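Local coordinates for protein FAD-binding oxidoreductase (Gulosibacter chungangensis, PDB 7PBG) that oxidises 4-alkylphenols, dehydrogenating 4-ethylphenol to 4-vinylphenol with a covalently bound FAD cofactor, at residues Val158-Met163 / Cys228-Met233. Sequence-based numbering, arbitrary orientation.
Sequences VMGNTM and CTRMGM. With FAD (flavin-adenine dinucleotide), chain C.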
ATOM      1  N   VAL A 158      12.518  13.676   0.622  1.00 19.86           N
ATOM      2  CA  VAL A 158      12.017  12.320   0.992  1.00 18.70           C
ATOM      3  C   VAL A 158      10.501  12.340   0.927  1.00 18.61           C
ATOM      4  O   VAL A 158       9.879  11.442   0.269  1.00 19.35           O
ATOM      5  CB  VAL A 158      12.573  11.902   2.359  1.00 20.99           C
ATOM      6  CG1 VAL A 158      12.071  10.523   2.795  1.00 22.18           C
ATOM      7  CG2 VAL A 158      14.073  11.988   2.378  1.00 20.66           C
ATOM      8  N   MET A 159       9.909  13.392   1.474  1.00 16.94           N
ATOM      9  CA  MET A 159       8.437  13.538   1.536  1.00 18.68           C
ATOM     10  C   MET A 159       7.873  13.862   0.159  1.00 18.08           C
ATOM     11  O   MET A 159       6.850  13.231  -0.306  1.00 17.64           O
ATOM     12  CB  MET A 159       8.074  14.639   2.524  1.00 17.75           C
ATOM     13  CG  MET A 159       6.613  14.819   2.624  1.00 20.07           C
ATOM     14  SD  MET A 159       6.144  16.220   3.651  1.00 19.65           S
ATOM     15  CE  MET A 159       6.655  15.585   5.250  1.00 19.96           C
ATOM     16  N   GLY A 160       8.452  14.869  -0.486  1.00 18.31           N
ATOM     17  CA  GLY A 160       7.903  15.364  -1.761  1.00 18.42           C
ATOM     18  C   GLY A 160       7.919  14.288  -2.830  1.00 20.57           C
ATOM     19  O   GLY A 160       6.942  14.094  -3.560  1.00 18.35           O
ATOM     20  N   ASN A 161       9.008  13.519  -2.913  1.00 17.85           N
ATOM     21  CA  ASN A 161       9.100  12.446  -3.915  1.00 19.01           C
ATOM     22  C   ASN A 161       7.979  11.439  -3.627  1.00 20.64           C
ATOM     23  O   ASN A 161       7.317  10.970  -4.564  1.00 17.34           O
ATOM     24  CB  ASN A 161      10.494  11.832  -3.846  1.00 20.03           C
ATOM     25  CG  ASN A 161      10.650  10.715  -4.838  1.00 21.60           C
ATOM     26  OD1 ASN A 161      10.224   9.570  -4.573  1.00 22.16           O
ATOM     27  ND2 ASN A 161      11.255  11.040  -5.964  1.00 18.93           N
ATOM     28  N   THR A 162       7.799  11.075  -2.357  1.00 18.74           N
ATOM     29  CA  THR A 162       6.775  10.110  -1.928  1.00 17.54           C
ATOM     30  C   THR A 162       5.418  10.587  -2.417  1.00 18.72           C
ATOM     31  O   THR A 162       4.637   9.707  -2.866  1.00 19.61           O
ATOM     32  CB  THR A 162       6.856   9.836  -0.424  1.00 18.83           C
ATOM     33  OG1 THR A 162       8.141   9.289  -0.128  1.00 18.84           O
ATOM     34  CG2 THR A 162       5.832   8.840   0.032  1.00 20.81           C
ATOM     35  N   MET A 163       5.114  11.870  -2.237  1.00 17.48           N
ATOM     36  CA  MET A 163       3.764  12.408  -2.577  1.00 21.96           C
ATOM     37  C   MET A 163       3.505  12.309  -4.087  1.00 22.08           C
ATOM     38  O   MET A 163       2.316  12.403  -4.489  1.00 21.34           O
ATOM     39  CB  MET A 163       3.588  13.866  -2.176  1.00 23.00           C
ATOM     40  CG  MET A 163       3.957  14.196  -0.776  1.00 34.55           C
ATOM     41  SD  MET A 163       2.685  13.785   0.373  1.00 38.20           S
ATOM     42  CE  MET A 163       1.312  14.888   0.002  1.00 26.71           C
ATOM     43  N   CYS A 228       1.045  18.057   3.587  1.00 16.81           N
ATOM     44  CA  CYS A 228       1.764  17.191   4.519  1.00 17.22           C
ATOM     45  C   CYS A 228       2.874  17.997   5.255  1.00 15.96           C
ATOM     46  O   CYS A 228       3.607  18.765   4.609  1.00 17.99           O
ATOM     47  CB  CYS A 228       2.409  16.062   3.777  1.00 18.17           C
ATOM     48  SG  CYS A 228       3.165  14.870   4.907  1.00 19.55           S
ATOM     49  N   THR A 229       2.893  17.896   6.578  1.00 18.32           N
ATOM     50  CA  THR A 229       3.876  18.621   7.426  1.00 17.57           C
ATOM     51  C   THR A 229       4.824  17.635   8.102  1.00 16.81           C
ATOM     52  O   THR A 229       5.811  18.071   8.724  1.00 18.28           O
ATOM     53  CB  THR A 229       3.106  19.498   8.408  1.00 20.57           C
ATOM     54  OG1 THR A 229       2.262  18.644   9.188  1.00 21.34           O
ATOM     55  CG2 THR A 229       2.284  20.535   7.677  1.00 20.02           C
ATOM     56  N   ARG A 230       4.560  16.353   8.014  1.00 18.13           N
ATOM     57  CA  ARG A 230       5.405  15.327   8.701  1.00 16.91           C
ATOM     58  C   ARG A 230       5.112  13.994   8.061  1.00 16.86           C
ATOM     59  O   ARG A 230       3.905  13.710   7.751  1.00 18.01           O
ATOM     60  CB  ARG A 230       5.115  15.325  10.210  1.00 17.74           C
ATOM     61  CG  ARG A 230       6.122  14.473  10.981  1.00 18.29           C
ATOM     62  CD  ARG A 230       5.684  14.089  12.374  1.00 20.43           C
ATOM     63  NE  ARG A 230       5.523  15.276  13.185  1.00 21.76           N
ATOM     64  CZ  ARG A 230       5.695  15.354  14.483  1.00 26.27           C
ATOM     65  NH1 ARG A 230       6.046  14.285  15.183  1.00 24.42           N
ATOM     66  NH2 ARG A 230       5.547  16.532  15.060  1.00 24.30           N
ATOM     67  N   MET A 231       6.130  13.143   7.882  1.00 19.14           N
ATOM     68  CA  MET A 231       5.936  11.837   7.246  1.00 18.59           C
ATOM     69  C   MET A 231       6.934  10.836   7.821  1.00 18.00           C
ATOM     70  O   MET A 231       8.125  11.207   7.983  1.00 16.38           O
ATOM     71  CB  MET A 231       6.140  11.903   5.737  1.00 18.39           C
ATOM     72  CG  MET A 231       5.829  10.591   5.029  1.00 20.97           C
ATOM     73  SD  MET A 231       6.213  10.689   3.282  1.00 19.88           S
ATOM     74  CE  MET A 231       4.635  11.336   2.739  1.00 21.69           C
ATOM     75  N   GLY A 232       6.436   9.653   8.191  1.00 17.23           N
ATOM     76  CA  GLY A 232       7.353   8.559   8.541  1.00 15.41           C
ATOM     77  C   GLY A 232       7.809   7.851   7.281  1.00 17.39           C
ATOM     78  O   GLY A 232       6.982   7.655   6.341  1.00 16.64           O
ATOM     79  N   MET A 233       9.079   7.461   7.245  1.00 16.94           N
ATOM     80  CA  MET A 233       9.635   6.705   6.094  1.00 17.85           C
ATOM     81  C   MET A 233      10.347   5.499   6.666  1.00 17.09           C
ATOM     82  O   MET A 233      11.323   5.715   7.398  1.00 17.82           O
ATOM     83  CB  MET A 233      10.584   7.527   5.227  1.00 16.50           C
ATOM     84  CG  MET A 233      11.218   6.757   4.065  1.00 16.46           C
ATOM     85  SD  MET A 233       9.933   5.976   3.013  1.00 20.31           S
ATOM     86  CE  MET A 233       9.028   7.421   2.457  1.00 18.62           C
TER
HETATM   87  PA  FAD C 601       8.341  18.327  -4.534  1.00 17.83           P
HETATM   88  O1A FAD C 601       8.523  19.154  -5.765  1.00 19.12           O
HETATM   89  O2A FAD C 601       8.535  18.984  -3.189  1.00 18.25           O
HETATM   90  O5B FAD C 601       6.892  17.726  -4.568  1.00 16.85           O
HETATM   91  C5B FAD C 601       6.343  17.156  -5.747  1.00 16.90           C
HETATM   92  C4B FAD C 601       4.844  17.315  -5.678  1.00 18.48           C
HETATM   93  O4B FAD C 601       4.298  16.554  -4.561  1.00 18.57           O
HETATM   94  C3B FAD C 601       4.328  18.743  -5.439  1.00 18.55           C
HETATM   95  O3B FAD C 601       4.281  19.489  -6.653  1.00 20.59           O
HETATM   96  C2B FAD C 601       2.977  18.495  -4.750  1.00 17.53           C
HETATM   97  O2B FAD C 601       2.001  18.196  -5.731  1.00 19.38           O
HETATM   98  C1B FAD C 601       3.301  17.291  -3.872  1.00 18.00           C
HETATM   99  N9A FAD C 601       3.803  17.618  -2.563  1.00 19.11           N
HETATM  100  C8A FAD C 601       5.108  17.623  -2.185  1.00 18.78           C
HETATM  101  N7A FAD C 601       5.256  17.937  -0.932  1.00 19.27           N
HETATM  102  C5A FAD C 601       3.988  18.214  -0.476  1.00 17.77           C
HETATM  103  C6A FAD C 601       3.500  18.554   0.789  1.00 18.35           C
HETATM  104  N6A FAD C 601       4.293  18.779   1.844  1.00 18.32           N
HETATM  105  N1A FAD C 601       2.165  18.739   0.901  1.00 20.84           N
HETATM  106  C2A FAD C 601       1.378  18.511  -0.182  1.00 20.42           C
HETATM  107  N3A FAD C 601       1.729  18.152  -1.410  1.00 20.79           N
HETATM  108  C4A FAD C 601       3.069  18.020  -1.489  1.00 18.14           C
HETATM  109  N1  FAD C 601      11.902  10.882  -9.795  1.00 17.95           N
HETATM  110  C2  FAD C 601      11.841   9.717  -9.176  1.00 15.61           C
HETATM  111  O2  FAD C 601      10.874   9.435  -8.421  1.00 16.24           O
HETATM  112  N3  FAD C 601      12.845   8.823  -9.258  1.00 17.11           N
HETATM  113  C4  FAD C 601      13.941   9.017 -10.049  1.00 19.16           C
HETATM  114  O4  FAD C 601      14.871   8.188 -10.029  1.00 23.78           O
HETATM  115  C4X FAD C 601      14.027  10.203 -10.753  1.00 20.22           C
HETATM  116  N5  FAD C 601      15.068  10.380 -11.523  1.00 21.11           N
HETATM  117  C5X FAD C 601      15.133  11.572 -12.201  1.00 19.81           C
HETATM  118  C6  FAD C 601      16.253  11.798 -13.013  1.00 20.38           C
HETATM  119  C7  FAD C 601      16.434  12.989 -13.689  1.00 19.88           C
HETATM  120  C7M FAD C 601      17.671  13.189 -14.540  1.00 20.17           C
HETATM  121  C8  FAD C 601      15.462  14.002 -13.537  1.00 19.02           C
HETATM  122  C8M FAD C 601      15.614  15.311 -14.250  1.00 21.45           C
HETATM  123  C9  FAD C 601      14.339  13.779 -12.768  1.00 19.25           C
HETATM  124  C9A FAD C 601      14.146  12.574 -12.067  1.00 17.27           C
HETATM  125  N10 FAD C 601      13.055  12.340 -11.235  1.00 19.66           N
HETATM  126  C10 FAD C 601      12.967  11.144 -10.538  1.00 18.36           C
HETATM  127  C1' FAD C 601      12.022  13.377 -10.979  1.00 17.57           C
HETATM  128  C2' FAD C 601      12.351  14.285  -9.783  1.00 19.28           C
HETATM  129  O2' FAD C 601      13.764  14.685  -9.795  1.00 21.73           O
HETATM  130  C3' FAD C 601      12.115  13.655  -8.395  1.00 18.67           C
HETATM  131  O3' FAD C 601      10.899  12.948  -8.383  1.00 18.55           O
HETATM  132  C4' FAD C 601      12.121  14.634  -7.213  1.00 18.94           C
HETATM  133  O4' FAD C 601      12.446  13.938  -6.000  1.00 22.16           O
HETATM  134  C5' FAD C 601      10.793  15.327  -7.073  1.00 16.78           C
HETATM  135  O5' FAD C 601      10.934  16.647  -6.533  1.00 19.89           O
HETATM  136  P   FAD C 601      10.840  16.921  -4.963  1.00 19.61           P
HETATM  137  O1P FAD C 601      11.500  18.237  -4.678  1.00 19.52           O
HETATM  138  O2P FAD C 601      11.374  15.698  -4.288  1.00 19.17           O
HETATM  139  O3P FAD C 601       9.270  17.025  -4.676  1.00 18.08           O
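Helix 158-163 crosses strand 228-233 at 85°, the two segment axes approaching to 9.3 Å, a spacing filled largely by sulphur-bearing side chains. Val158 opens the interface, its compact branched side chain fitting between Met233 (CG1 to CG 4.1 Å) and helix 132-142. Extended as far as SD, Met159 brings that atom 3.5 Å from SG of Cys228, while CE bends onto the strand backbone, 3.6 Å from N of Met231. At Gly160 the helix faces the FAD pyrophosphate so closely that a CB would clash with O3P. Asn161 turns to the cofactor, ND2 donating to FAD O4' (3.1 Å) and O2 (3.0 Å), while His175 pairs with OD1. Thr162 can point into the interface because its OG1 donates to O of Val158 (2.8 Å); its methyl CG2 packs 3.8 Å from SD of Met231. Met163 puts SD 3.9 Å from CE of Met231 and its own CE 3.6 Å from FAD N3A, beside the adenine, which Cys228 reads with backbone N (3.0 Å to N1A) and O (2.8 Å to N6A). This PCMH-type FAD-binding core is closed by helix 132-142 against Val158 and by strand 179-186, paired with strand 226-237, against Thr162 and Met163.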